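Long-range contacts in lovastatin nonaketide synthase, polyketide synthase component (Aspergillus terreus, PDB 7CPX), which builds the polyketide dihydromonacolin L, on the way to lovastatin, from malonyl-CoA, with NADPH as reductant and S-adenosyl-L-methionine as methyl donor, working as a homodimer that binds lovC: residues Thr1856-Pro1860 with Val2375-Arg2379; Leu2369-Ala2373 with Glu2400-Gly2404; Arg313-Phe317 with Trp418-Pro422; Leu30-Gln35 with Phe382-Val388; Ala1534-Leu1538 with Arg1592-Ser1596. The protein carries 2 engineered substitutions. One frame throughout, in Å; residues are numbered along the deposited sequence.

The five contacts lie in three parts of a long multidomain chain. Along the sequence, interactions 3 and 4 come first, with alternating segments, both in the ketosynthase. Their centres are 15 Å apart, and they touch where Trp-418 meets Ala-383, Gly-387 and Val-388. Interaction 5 follows in the methyltransferase region. Interactions 1 and 2 come last, also with alternating segments. They share helix 2363-2385 of the ketoreductase, and their centres are 14 Å apart. Interaction 5 lies 43 Å from interaction 2, centre to centre, while the ketosynthase contacts lie about 100 Å or more from the other three. Four contacts thus pack within single domains, while interaction 1 joins a distant loop to the ketoreductase.

Interaction 1. Residues Thr1856-Pro1860 with Val2375-Arg2379; sequences TWFVP and VAGRR
Trp-1857 and Phe-1858 pack on helix 2363-2385 of the ketoreductase, in a partly buried contact between a loop and a helix. The loop lies between strands 1849-1853 and 1869-1883, more than 500 residues earlier in the chain. Both aromatic residues direct CB at the helix. Trp-1857 lays its CB against Val-2375 CG2 at 3.5 Å. Its CD1 edge is met near the indole plane by Arg-2379 NH2, also at 3.5 Å. The indole and the guanidinium stand almost perpendicular, with planes 87° apart. Phe-1858 meets the same arginine: its CE2 is 3.5 Å from Arg-2379 NE, which comes in at the ring edge. This is not a cation-pi stack, because the charged group does not lie over either ring. The helix is the long one that comes before the last strand of the parallel, Rossmann-type sheet of the ketoreductase, so the contact joins this domain to a remote part of the chain. Arg-2378 supplies the polar link. Its side chain bends at chi2 and at chi3 (69°), which turns NH2 to Trp-1857 O for a 3.0 Å hydrogen bond at 156°. The carbonyl oxygen of Phe-1858 lies over one face of this guanidinium, at an angle too poor for a bond. The other terminal nitrogen, Arg-2378 NH1, is hydrogen-bonded to Leu-2152 O.

Interaction 2. Residues Leu2369-Ala2373 with Glu2400-Gly2404; sequences LFAEA and ELTTG
Leu-2401 of the edge strand 2400-2402 pushes its forked end onto helix 2363-2385, and Leu-2369 reaches back beside it. The two leucines lie alongside with their ends pointing opposite ways, Leu-2369 CD1 being 3.5 Å from Leu-2401 CB. At CG the two branches of Leu-2401 part. CD1 lies on the methyl of Ala-2373, 4.0 Å from its CB. CD2 enters by Glu-2372 and is 3.4 Å from its CB, with the two side chains nearly perpendicular. Leu-2369 extends with CG anti to its own N (chi1 163°), which carries its tip as far as Thr-2403. These two side chains meet tip to tip, with both methyls of Leu-2369 gathered round the threonine: CD2 is 3.7 Å from Thr-2403 CB. The helix and the strand run nearly antiparallel, at 152°, and their axes come within 9.1 Å. Strands 2329-2333 and 2400-2402 are parallel neighbours, and helix 2363-2385 connects them in a beta-alpha-beta crossover of the Rossmann-type ketoreductase fold. Leu-2369 also touches Ile-2331 and Ile-2333 on the neighbouring strand. The acid of Glu-2372 turns away from Leu-2401 and forms a salt bridge with Arg-1819. The contact therefore rests on buried apolar surface, and the one charged side chain that touches, Glu-2372, offers its CB and CG, while its charge is probably balanced by Arg-1819.

Interaction 3. Residues Arg313-Phe317 with Trp418-Pro422; sequences RCQFF and WPALP
Gln-315 gives up the most surface here, with Trp-418 next and Phe-316 third. The indole of Trp-418 points its N-H straight at the amide oxygen of Gln-315. The hydrogen bond from Trp-418 NE1 to Gln-315 OE1 is 2.6 Å long, with an angle of 176° at the hydrogen. It reaches OE1 in the carbonyl plane, on a lone pair, and the oxygen lies in the plane of the indole. The amide plane is nonetheless turned 70° from that of the ring. A bend at chi2 (82°) brings the amide of Gln-315 round to face the indole. OE1 also accepts a hydrogen bond from the backbone N of Arg-428, so two donors hold the amide oxygen. Leu-421 packs on the same amide, with CD2 3.3 Å from Gln-315 CD. Pro-419 packs nearer the backbone, its CG 4.0 Å from Gln-315 CB. Farther along the indole, Trp-418 CH2 rests on Phe-316 CB at 3.4 Å. The phenyl ring of Phe-316 itself leads away from the loop and packs on Phe-357 of strand 356-358. The contact thus lays the loop before strand 428-435 against the start of strand 316-318. The latter is a strand of the mixed sheet of the thiolase-type ketosynthase fold, and it leads on to His-320, a predicted active-site residue whose side chain is about 12 Å from that of Phe-316.

Interaction 4. Residues Leu30-Gln35 with Phe382-Val388; sequences LWELLQ and FAVRHGV
Trp-31, Phe-382 and His-386 form an aromatic cluster where two helices of the thiolase-type ketosynthase meet, helix 27-35 and the C-terminal end of helix 369-386. The segments cross almost perpendicularly, at -86°, with axes 11.0 Å apart. Trp-31 fills the space between them. With CG anti to the backbone N (chi1 170°), the indole projects across to the other helix. One face of the indole carries both Phe-382 and His-386. Phe-382 CB lies 3.3 Å from Trp-31 CE3, over the six-membered half. His-386 makes an offset stack with the five-membered half, centroids 4.0 Å apart and planes at 22°. The phenyl ring of Phe-382 is turned obliquely to the indole. Its edge meets Leu-30 instead, with CE2 3.7 Å from Leu-30 CD2. The opposite face of the indole is covered by the amide of Gln-35, one helical turn later. At the far rim, Val-388 CB approaches Trp-31 CZ2 in the ring plane, at 3.7 Å. Gly-387, the first residue past the helix, has positive phi, and Val-388 follows at this rim. Gly-387 O probably receives a hydrogen bond from the backbone N of Trp-418. Between the two segments the contact is one of stacking and apolar packing, without hydrogen bonds. The guanidinium of Arg-385 lies close by, with His-386 NE2 over its centre. That positive charge would probably disfavour protonation of the imidazole.

Interaction 5. Residues Ala1534-Leu1538 with Arg1592-Ser1596; sequences ARSLL and RVGFS
Arg-1535, in the last turn of helix 1527-1537, faces Gly-1594 in the loop after helix 1583-1592, with 6.6 Å between their CA atoms. Gly-1594 has positive phi (88°), a backbone shape common for glycine. The arginine bends at chi2 (57°) and passes Phe-1595 in the opposite direction. Its CD sits over one face of the phenyl ring, 4.1 Å from the Phe-1595 ring centroid, in a CH-pi contact. Nearer the backbone, Arg-1535 CB is 3.5 Å from Phe-1595 CE1. The helix follows strand 1512-1518 and precedes strand 1542-1547 in sequence; the two are parallel neighbours in the sheet of the Rossmann-like methyltransferase fold, and the loop leads to strand 1600-1602 of the same sheet. Leu-1538, just past the helix, meets the ring at its edge, with CD1 3.5 Å from Phe-1595 CE2. Met-1544 of strand 1542-1547 touches both of these side chains. Polar contact across the two segments is slight: Arg-1535 NE gives a weak hydrogen bond to Gly-1594 O, 2.8 Å long. The end of the guanidinium has a firmer partner, as Arg-1535 NH2 is hydrogen-bonded to Ile-1620 O.

Interaction 1. Residues Thr1856-Pro1860 with Val2375-Arg2379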
# COMPACT_ATOMS: atom_id res chain seq x y z
N THR A 1856 -2.34 -40.34 36.48
CA THR A 1856 -2.11 -39.49 37.63
C THR A 1856 -0.85 -39.86 38.39
O THR A 1856 -0.39 -39.08 39.23
CB THR A 1856 -3.32 -39.55 38.58
OG1 THR A 1856 -4.51 -39.18 37.87
CG2 THR A 1856 -3.13 -38.62 39.76
N TRP A 1857 -0.28 -41.03 38.10
CA TRP A 1857 0.98 -41.47 38.71
C TRP A 1857 0.87 -41.50 40.23
O TRP A 1857 1.74 -41.01 40.96
CB TRP A 1857 2.14 -40.58 38.25
CG TRP A 1857 2.44 -40.75 36.80
CD1 TRP A 1857 2.88 -41.88 36.18
CD2 TRP A 1857 2.31 -39.75 35.77
NE1 TRP A 1857 3.04 -41.65 34.83
CE2 TRP A 1857 2.70 -40.35 34.56
CE3 TRP A 1857 1.91 -38.41 35.77
CZ2 TRP A 1857 2.69 -39.66 33.35
CZ3 TRP A 1857 1.90 -37.73 34.57
CH2 TRP A 1857 2.29 -38.35 33.37
N PHE A 1858 -0.22 -42.09 40.72
CA PHE A 1858 -0.36 -42.50 42.11
C PHE A 1858 -0.22 -41.32 43.07
O PHE A 1858 0.70 -41.25 43.89
CB PHE A 1858 0.66 -43.60 42.44
CG PHE A 1858 0.80 -44.63 41.36
CD1 PHE A 1858 -0.16 -45.60 41.17
CD2 PHE A 1858 1.91 -44.63 40.53
CE1 PHE A 1858 -0.03 -46.55 40.18
CE2 PHE A 1858 2.05 -45.58 39.53
CZ PHE A 1858 1.08 -46.54 39.36
N VAL A 1859 -1.15 -40.38 42.96
CA VAL A 1859 -1.29 -39.33 43.96
C VAL A 1859 -2.09 -39.90 45.12
O VAL A 1859 -3.22 -40.37 44.92
CB VAL A 1859 -1.97 -38.08 43.37
CG1 VAL A 1859 -2.18 -37.04 44.46
CG2 VAL A 1859 -1.13 -37.50 42.25
N PRO A 1860 -1.56 -39.90 46.35
CA PRO A 1860 -2.21 -40.61 47.45
C PRO A 1860 -3.39 -39.87 48.08
O PRO A 1860 -3.93 -40.36 49.07
CB PRO A 1860 -1.07 -40.77 48.46
CG PRO A 1860 -0.24 -39.56 48.26
CD PRO A 1860 -0.30 -39.26 46.78
N VAL A 2375 7.42 -41.07 41.45
CA VAL A 2375 6.44 -41.94 40.81
C VAL A 2375 6.91 -43.38 40.86
O VAL A 2375 6.12 -44.30 41.07
CB VAL A 2375 6.18 -41.48 39.37
CG1 VAL A 2375 5.37 -42.52 38.62
CG2 VAL A 2375 5.46 -40.15 39.38
N ALA A 2376 8.21 -43.61 40.67
CA ALA A 2376 8.75 -44.96 40.74
C ALA A 2376 8.62 -45.53 42.14
O ALA A 2376 8.29 -46.71 42.30
CB ALA A 2376 10.22 -44.96 40.30
N GLY A 2377 8.87 -44.71 43.16
CA GLY A 2377 8.69 -45.19 44.52
C GLY A 2377 7.25 -45.56 44.82
O GLY A 2377 6.97 -46.61 45.40
N ARG A 2378 6.32 -44.68 44.43
CA ARG A 2378 4.91 -44.98 44.66
C ARG A 2378 4.47 -46.22 43.88
O ARG A 2378 3.73 -47.05 44.40
CB ARG A 2378 4.05 -43.77 44.27
CG ARG A 2378 3.85 -42.76 45.40
CD ARG A 2378 4.47 -41.42 45.07
NE ARG A 2378 3.76 -40.72 44.00
CZ ARG A 2378 3.21 -39.52 44.11
NH1 ARG A 2378 3.30 -38.81 45.23
NH2 ARG A 2378 2.55 -39.01 43.07
N ARG A 2379 4.94 -46.35 42.63
CA ARG A 2379 4.60 -47.51 41.83
C ARG A 2379 5.18 -48.78 42.43
O ARG A 2379 4.54 -49.84 42.40
CB ARG A 2379 5.09 -47.32 40.40
CG ARG A 2379 4.83 -48.51 39.49
CD ARG A 2379 5.23 -48.24 38.04
NE ARG A 2379 4.42 -47.18 37.44
CZ ARG A 2379 4.87 -45.99 37.07
NH1 ARG A 2379 6.14 -45.65 37.22
NH2 ARG A 2379 4.03 -45.12 36.53

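Interaction 2. Residues Leu2369-Ala2373 with Glu2400-Gly2404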
# COMPACT_ATOMS: atom_id res chain seq x y z
N LEU A 2369 13.26 -35.51 36.75
CA LEU A 2369 13.90 -36.73 37.24
C LEU A 2369 13.43 -37.05 38.65
O LEU A 2369 13.12 -38.21 38.96
CB LEU A 2369 15.42 -36.55 37.20
CG LEU A 2369 16.29 -37.51 38.01
CD1 LEU A 2369 16.05 -38.95 37.63
CD2 LEU A 2369 17.75 -37.15 37.81
N PHE A 2370 13.36 -36.04 39.52
CA PHE A 2370 12.86 -36.27 40.88
C PHE A 2370 11.40 -36.70 40.86
O PHE A 2370 10.99 -37.56 41.64
CB PHE A 2370 13.03 -34.99 41.71
CG PHE A 2370 12.46 -35.10 43.09
CD1 PHE A 2370 11.14 -34.81 43.33
CD2 PHE A 2370 13.26 -35.49 44.15
CE1 PHE A 2370 10.61 -34.90 44.60
CE2 PHE A 2370 12.74 -35.59 45.42
CZ PHE A 2370 11.41 -35.30 45.65
N ALA A 2371 10.61 -36.10 39.97
CA ALA A 2371 9.20 -36.48 39.86
C ALA A 2371 9.07 -37.94 39.46
O ALA A 2371 8.26 -38.68 40.03
CB ALA A 2371 8.51 -35.59 38.83
N GLU A 2372 9.86 -38.36 38.48
CA GLU A 2372 9.79 -39.75 38.04
C GLU A 2372 10.31 -40.69 39.11
O GLU A 2372 9.83 -41.82 39.22
CB GLU A 2372 10.59 -39.93 36.75
CG GLU A 2372 10.32 -41.26 36.07
CD GLU A 2372 9.16 -41.20 35.09
OE1 GLU A 2372 8.84 -40.10 34.60
OE2 GLU A 2372 8.57 -42.27 34.81
N ALA A 2373 11.27 -40.25 39.92
CA ALA A 2373 11.72 -41.07 41.04
C ALA A 2373 10.62 -41.23 42.08
O ALA A 2373 10.42 -42.32 42.63
CB ALA A 2373 12.96 -40.47 41.68
N GLU A 2400 16.16 -46.96 40.82
CA GLU A 2400 17.32 -46.12 40.54
C GLU A 2400 17.16 -45.53 39.14
O GLU A 2400 17.30 -46.24 38.14
CB GLU A 2400 18.61 -46.92 40.65
CG GLU A 2400 18.80 -47.62 41.98
CD GLU A 2400 20.22 -48.13 42.17
OE1 GLU A 2400 21.09 -47.77 41.35
OE2 GLU A 2400 20.46 -48.89 43.13
N LEU A 2401 16.85 -44.24 39.08
CA LEU A 2401 16.74 -43.54 37.81
C LEU A 2401 18.13 -43.05 37.42
O LEU A 2401 18.60 -42.02 37.92
CB LEU A 2401 15.75 -42.39 37.91
CG LEU A 2401 14.27 -42.78 37.97
CD1 LEU A 2401 13.95 -43.52 39.26
CD2 LEU A 2401 13.39 -41.56 37.83
N THR A 2402 18.80 -43.81 36.57
CA THR A 2402 20.11 -43.40 36.08
C THR A 2402 19.95 -42.22 35.13
O THR A 2402 19.11 -42.24 34.23
CB THR A 2402 20.80 -44.57 35.37
OG1 THR A 2402 20.90 -45.68 36.27
CG2 THR A 2402 22.19 -44.17 34.90
N THR A 2403 20.76 -41.19 35.34
CA THR A 2403 20.61 -39.95 34.59
C THR A 2403 21.97 -39.28 34.44
O THR A 2403 22.89 -39.53 35.21
CB THR A 2403 19.62 -39.01 35.27
OG1 THR A 2403 18.41 -39.73 35.58
CG2 THR A 2403 19.28 -37.84 34.38
N GLY A 2404 22.08 -38.43 33.43
CA GLY A 2404 23.26 -37.62 33.23
C GLY A 2404 24.33 -38.24 32.37
O GLY A 2404 25.44 -37.69 32.29

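Interaction 3. Residues Arg313-Phe317 with Trp418-Pro422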
# COMPACT_ATOMS: atom_id res chain seq x y z
N ARG A 313 48.77 26.59 -30.87
CA ARG A 313 48.23 26.01 -29.65
C ARG A 313 47.09 26.86 -29.11
O ARG A 313 46.86 27.99 -29.54
CB ARG A 313 49.33 25.90 -28.60
CG ARG A 313 49.18 24.74 -27.64
CD ARG A 313 50.12 23.59 -27.99
NE ARG A 313 51.50 24.03 -28.16
CZ ARG A 313 52.29 24.45 -27.18
NH1 ARG A 313 51.87 24.50 -25.93
NH2 ARG A 313 53.53 24.83 -27.46
N CYS A 314 46.36 26.29 -28.15
CA CYS A 314 45.31 27.01 -27.45
C CYS A 314 45.82 27.43 -26.07
O CYS A 314 46.33 26.60 -25.32
CB CYS A 314 44.05 26.16 -27.31
SG CYS A 314 44.31 24.58 -26.47
N GLN A 315 45.68 28.71 -25.76
CA GLN A 315 46.15 29.23 -24.48
C GLN A 315 45.24 28.86 -23.33
O GLN A 315 45.68 28.87 -22.17
CB GLN A 315 46.29 30.75 -24.56
CG GLN A 315 47.19 31.23 -25.70
CD GLN A 315 46.46 31.30 -27.03
OE1 GLN A 315 45.41 31.93 -27.14
NE2 GLN A 315 47.00 30.63 -28.03
N PHE A 316 43.98 28.55 -23.61
CA PHE A 316 43.03 28.09 -22.61
C PHE A 316 42.43 26.77 -23.06
O PHE A 316 42.30 26.51 -24.26
CB PHE A 316 41.93 29.13 -22.37
CG PHE A 316 40.88 28.69 -21.39
CD1 PHE A 316 41.21 28.37 -20.09
CD2 PHE A 316 39.56 28.61 -21.77
CE1 PHE A 316 40.25 27.97 -19.18
CE2 PHE A 316 38.58 28.21 -20.88
CZ PHE A 316 38.93 27.88 -19.58
N PHE A 317 42.08 25.93 -22.10
CA PHE A 317 41.55 24.60 -22.39
C PHE A 317 40.41 24.32 -21.41
O PHE A 317 40.66 23.96 -20.26
CB PHE A 317 42.63 23.54 -22.29
CG PHE A 317 42.25 22.22 -22.88
CD1 PHE A 317 41.44 21.34 -22.17
CD2 PHE A 317 42.69 21.85 -24.13
CE1 PHE A 317 41.09 20.12 -22.71
CE2 PHE A 317 42.33 20.64 -24.68
CZ PHE A 317 41.53 19.77 -23.97
N TRP A 418 44.52 37.12 -20.77
CA TRP A 418 44.96 36.13 -21.75
C TRP A 418 46.47 36.21 -21.94
O TRP A 418 47.03 37.31 -21.95
CB TRP A 418 44.25 36.35 -23.08
CG TRP A 418 44.06 35.08 -23.86
CD1 TRP A 418 44.91 34.57 -24.80
CD2 TRP A 418 42.97 34.17 -23.75
NE1 TRP A 418 44.40 33.39 -25.29
CE2 TRP A 418 43.21 33.12 -24.67
CE3 TRP A 418 41.81 34.13 -22.98
CZ2 TRP A 418 42.34 32.06 -24.82
CZ3 TRP A 418 40.94 33.07 -23.14
CH2 TRP A 418 41.21 32.05 -24.05
N PRO A 419 47.16 35.08 -22.09
CA PRO A 419 48.60 35.13 -22.32
C PRO A 419 48.94 35.87 -23.60
O PRO A 419 48.16 35.91 -24.56
CB PRO A 419 49.00 33.65 -22.41
CG PRO A 419 47.94 32.93 -21.66
CD PRO A 419 46.68 33.70 -21.88
N ALA A 420 50.12 36.48 -23.61
CA ALA A 420 50.57 37.23 -24.78
C ALA A 420 50.60 36.32 -26.00
O ALA A 420 50.96 35.15 -25.92
CB ALA A 420 51.96 37.81 -24.52
N LEU A 421 50.20 36.88 -27.14
CA LEU A 421 50.09 36.14 -28.38
C LEU A 421 50.92 36.80 -29.48
O LEU A 421 51.16 38.01 -29.43
CB LEU A 421 48.64 36.04 -28.85
CG LEU A 421 47.63 35.55 -27.81
CD1 LEU A 421 46.23 35.56 -28.40
CD2 LEU A 421 47.99 34.16 -27.34
N PRO A 422 51.36 36.04 -30.48
CA PRO A 422 51.97 36.66 -31.65
C PRO A 422 50.98 37.58 -32.34
O PRO A 422 49.78 37.31 -32.36
CB PRO A 422 52.32 35.46 -32.55
CG PRO A 422 52.37 34.29 -31.63
CD PRO A 422 51.37 34.57 -30.55

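Interaction 4. Residues Leu30-Gln35 with Phe382-Val388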
# COMPACT_ATOMS: atom_id res chain seq x y z
N LEU A 30 25.98 34.65 -17.35
CA LEU A 30 26.82 33.46 -17.30
C LEU A 30 28.29 33.82 -17.35
O LEU A 30 29.10 33.25 -16.61
CB LEU A 30 26.46 32.52 -18.46
CG LEU A 30 27.32 31.26 -18.59
CD1 LEU A 30 27.30 30.46 -17.30
CD2 LEU A 30 26.83 30.41 -19.75
N TRP A 31 28.66 34.77 -18.21
CA TRP A 31 30.06 35.19 -18.28
C TRP A 31 30.49 35.87 -16.98
O TRP A 31 31.60 35.63 -16.49
CB TRP A 31 30.27 36.14 -19.46
CG TRP A 31 31.60 36.80 -19.44
CD1 TRP A 31 31.86 38.14 -19.49
CD2 TRP A 31 32.88 36.16 -19.35
NE1 TRP A 31 33.21 38.37 -19.45
CE2 TRP A 31 33.86 37.16 -19.36
CE3 TRP A 31 33.28 34.82 -19.26
CZ2 TRP A 31 35.22 36.88 -19.29
CZ3 TRP A 31 34.63 34.54 -19.19
CH2 TRP A 31 35.59 35.57 -19.21
N GLU A 32 29.62 36.71 -16.42
CA GLU A 32 29.95 37.35 -15.15
C GLU A 32 30.18 36.31 -14.06
O GLU A 32 31.12 36.42 -13.27
CB GLU A 32 28.84 38.31 -14.74
CG GLU A 32 28.71 39.53 -15.63
CD GLU A 32 27.51 40.39 -15.28
OE1 GLU A 32 26.75 40.00 -14.37
OE2 GLU A 32 27.33 41.45 -15.91
N LEU A 33 29.33 35.28 -14.02
CA LEU A 33 29.51 34.21 -13.06
C LEU A 33 30.82 33.48 -13.29
O LEU A 33 31.58 33.22 -12.35
CB LEU A 33 28.33 33.24 -13.15
CG LEU A 33 28.46 31.91 -12.41
CD1 LEU A 33 28.70 32.13 -10.93
CD2 LEU A 33 27.23 31.05 -12.63
N LEU A 34 31.12 33.14 -14.54
CA LEU A 34 32.30 32.34 -14.84
C LEU A 34 33.58 33.10 -14.49
O LEU A 34 34.49 32.53 -13.87
CB LEU A 34 32.31 31.93 -16.31
CG LEU A 34 31.23 30.92 -16.70
CD1 LEU A 34 31.19 30.74 -18.20
CD2 LEU A 34 31.47 29.58 -16.01
N GLN A 35 33.67 34.38 -14.86
CA GLN A 35 34.86 35.15 -14.54
C GLN A 35 34.88 35.60 -13.09
O GLN A 35 35.96 35.95 -12.58
CB GLN A 35 34.97 36.37 -15.46
CG GLN A 35 33.93 37.45 -15.21
CD GLN A 35 34.05 38.60 -16.18
OE1 GLN A 35 35.03 38.70 -16.92
NE2 GLN A 35 33.05 39.47 -16.20
N PHE A 382 33.05 33.02 -24.29
CA PHE A 382 33.11 34.33 -23.64
C PHE A 382 34.55 34.70 -23.33
O PHE A 382 35.02 35.78 -23.69
CB PHE A 382 32.28 34.32 -22.36
CG PHE A 382 30.85 33.89 -22.56
CD1 PHE A 382 30.19 34.17 -23.74
CD2 PHE A 382 30.18 33.19 -21.58
CE1 PHE A 382 28.88 33.78 -23.93
CE2 PHE A 382 28.88 32.79 -21.76
CZ PHE A 382 28.22 33.08 -22.93
N ALA A 383 35.28 33.78 -22.69
CA ALA A 383 36.69 34.00 -22.40
C ALA A 383 37.42 34.51 -23.63
O ALA A 383 37.98 35.62 -23.63
CB ALA A 383 37.32 32.70 -21.90
N VAL A 384 37.39 33.73 -24.71
CA VAL A 384 38.18 34.09 -25.88
C VAL A 384 37.70 35.42 -26.46
O VAL A 384 38.48 36.16 -27.06
CB VAL A 384 38.15 32.97 -26.93
CG1 VAL A 384 37.02 33.17 -27.92
CG2 VAL A 384 39.48 32.87 -27.65
N ARG A 385 36.42 35.74 -26.27
CA ARG A 385 35.91 37.02 -26.77
C ARG A 385 36.34 38.18 -25.89
O ARG A 385 36.56 39.29 -26.38
CB ARG A 385 34.39 36.97 -26.89
CG ARG A 385 33.76 38.30 -27.28
CD ARG A 385 32.40 38.10 -27.93
NE ARG A 385 31.47 37.42 -27.04
CZ ARG A 385 30.46 38.01 -26.41
NH1 ARG A 385 30.20 39.30 -26.55
NH2 ARG A 385 29.68 37.28 -25.62
N HIS A 386 36.48 37.94 -24.58
CA HIS A 386 36.82 38.98 -23.63
C HIS A 386 38.28 38.94 -23.20
O HIS A 386 38.69 39.76 -22.37
CB HIS A 386 35.91 38.88 -22.40
CG HIS A 386 34.45 38.92 -22.72
ND1 HIS A 386 33.85 40.01 -23.31
CD2 HIS A 386 33.48 38.00 -22.54
CE1 HIS A 386 32.56 39.76 -23.48
NE2 HIS A 386 32.31 38.54 -23.02
N GLY A 387 39.07 38.01 -23.74
CA GLY A 387 40.47 37.95 -23.40
C GLY A 387 40.75 37.68 -21.94
O GLY A 387 41.83 38.01 -21.45
N VAL A 388 39.79 37.09 -21.23
CA VAL A 388 39.94 36.77 -19.81
C VAL A 388 39.82 35.26 -19.65
O VAL A 388 38.86 34.66 -20.13
CB VAL A 388 38.88 37.49 -18.96
CG1 VAL A 388 38.98 37.06 -17.51
CG2 VAL A 388 39.04 39.00 -19.08

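Interaction 5. Residues Ala1534-Leu1538 with Arg1592-Ser1596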
# COMPACT_ATOMS: atom_id res chain seq x y z
N ALA A 1534 32.22 -68.57 9.07
CA ALA A 1534 31.63 -67.78 10.15
C ALA A 1534 32.64 -67.54 11.26
O ALA A 1534 32.73 -66.43 11.80
CB ALA A 1534 30.39 -68.49 10.69
N ARG A 1535 33.41 -68.57 11.61
CA ARG A 1535 34.49 -68.38 12.58
C ARG A 1535 35.49 -67.36 12.08
O ARG A 1535 35.95 -66.49 12.84
CB ARG A 1535 35.20 -69.71 12.84
CG ARG A 1535 36.30 -69.64 13.89
CD ARG A 1535 35.78 -69.12 15.22
NE ARG A 1535 36.77 -69.24 16.28
CZ ARG A 1535 37.73 -68.35 16.52
NH1 ARG A 1535 37.87 -67.27 15.77
NH2 ARG A 1535 38.57 -68.56 17.53
N SER A 1536 35.85 -67.44 10.80
CA SER A 1536 36.81 -66.50 10.23
C SER A 1536 36.35 -65.06 10.40
O SER A 1536 37.16 -64.18 10.69
CB SER A 1536 37.04 -66.81 8.75
OG SER A 1536 37.51 -68.13 8.57
N LEU A 1537 35.05 -64.81 10.23
CA LEU A 1537 34.53 -63.47 10.43
C LEU A 1537 34.32 -63.10 11.89
O LEU A 1537 34.34 -61.91 12.23
CB LEU A 1537 33.20 -63.28 9.68
CG LEU A 1537 33.29 -63.06 8.17
CD1 LEU A 1537 31.93 -62.65 7.63
CD2 LEU A 1537 34.34 -62.02 7.81
N LEU A 1538 34.11 -64.08 12.77
CA LEU A 1538 33.86 -63.80 14.17
C LEU A 1538 35.16 -63.49 14.90
O LEU A 1538 36.19 -64.13 14.67
CB LEU A 1538 33.17 -64.98 14.85
CG LEU A 1538 31.67 -65.14 14.59
CD1 LEU A 1538 31.16 -66.40 15.25
CD2 LEU A 1538 30.90 -63.93 15.10
N ARG A 1592 34.51 -78.85 15.63
CA ARG A 1592 35.52 -79.14 14.62
C ARG A 1592 35.87 -77.90 13.81
O ARG A 1592 37.02 -77.74 13.37
CB ARG A 1592 35.04 -80.25 13.70
CG ARG A 1592 35.24 -81.65 14.26
CD ARG A 1592 35.18 -82.70 13.16
NE ARG A 1592 33.87 -82.74 12.51
CZ ARG A 1592 32.85 -83.47 12.93
NH1 ARG A 1592 32.93 -84.23 14.00
NH2 ARG A 1592 31.71 -83.43 12.24
N VAL A 1593 34.91 -77.00 13.61
CA VAL A 1593 35.11 -75.84 12.75
C VAL A 1593 35.57 -74.65 13.59
O VAL A 1593 35.54 -73.50 13.12
CB VAL A 1593 33.84 -75.50 11.95
CG1 VAL A 1593 33.44 -76.67 11.07
CG2 VAL A 1593 32.71 -75.10 12.88
N GLY A 1594 35.99 -74.90 14.83
CA GLY A 1594 36.62 -73.88 15.63
C GLY A 1594 35.67 -73.03 16.45
O GLY A 1594 35.67 -71.80 16.32
N PHE A 1595 34.86 -73.66 17.29
CA PHE A 1595 33.96 -72.96 18.19
C PHE A 1595 33.97 -73.66 19.54
O PHE A 1595 34.68 -74.64 19.76
CB PHE A 1595 32.54 -72.90 17.62
CG PHE A 1595 32.37 -71.97 16.46
CD1 PHE A 1595 32.70 -72.37 15.18
CD2 PHE A 1595 31.86 -70.69 16.64
CE1 PHE A 1595 32.53 -71.53 14.11
CE2 PHE A 1595 31.70 -69.84 15.57
CZ PHE A 1595 32.03 -70.26 14.30
N SER A 1596 33.15 -73.14 20.46
CA SER A 1596 33.10 -73.63 21.83
C SER A 1596 32.07 -74.73 22.04
O SER A 1596 31.88 -75.18 23.18
CB SER A 1596 32.79 -72.47 22.78
OG SER A 1596 32.63 -72.92 24.11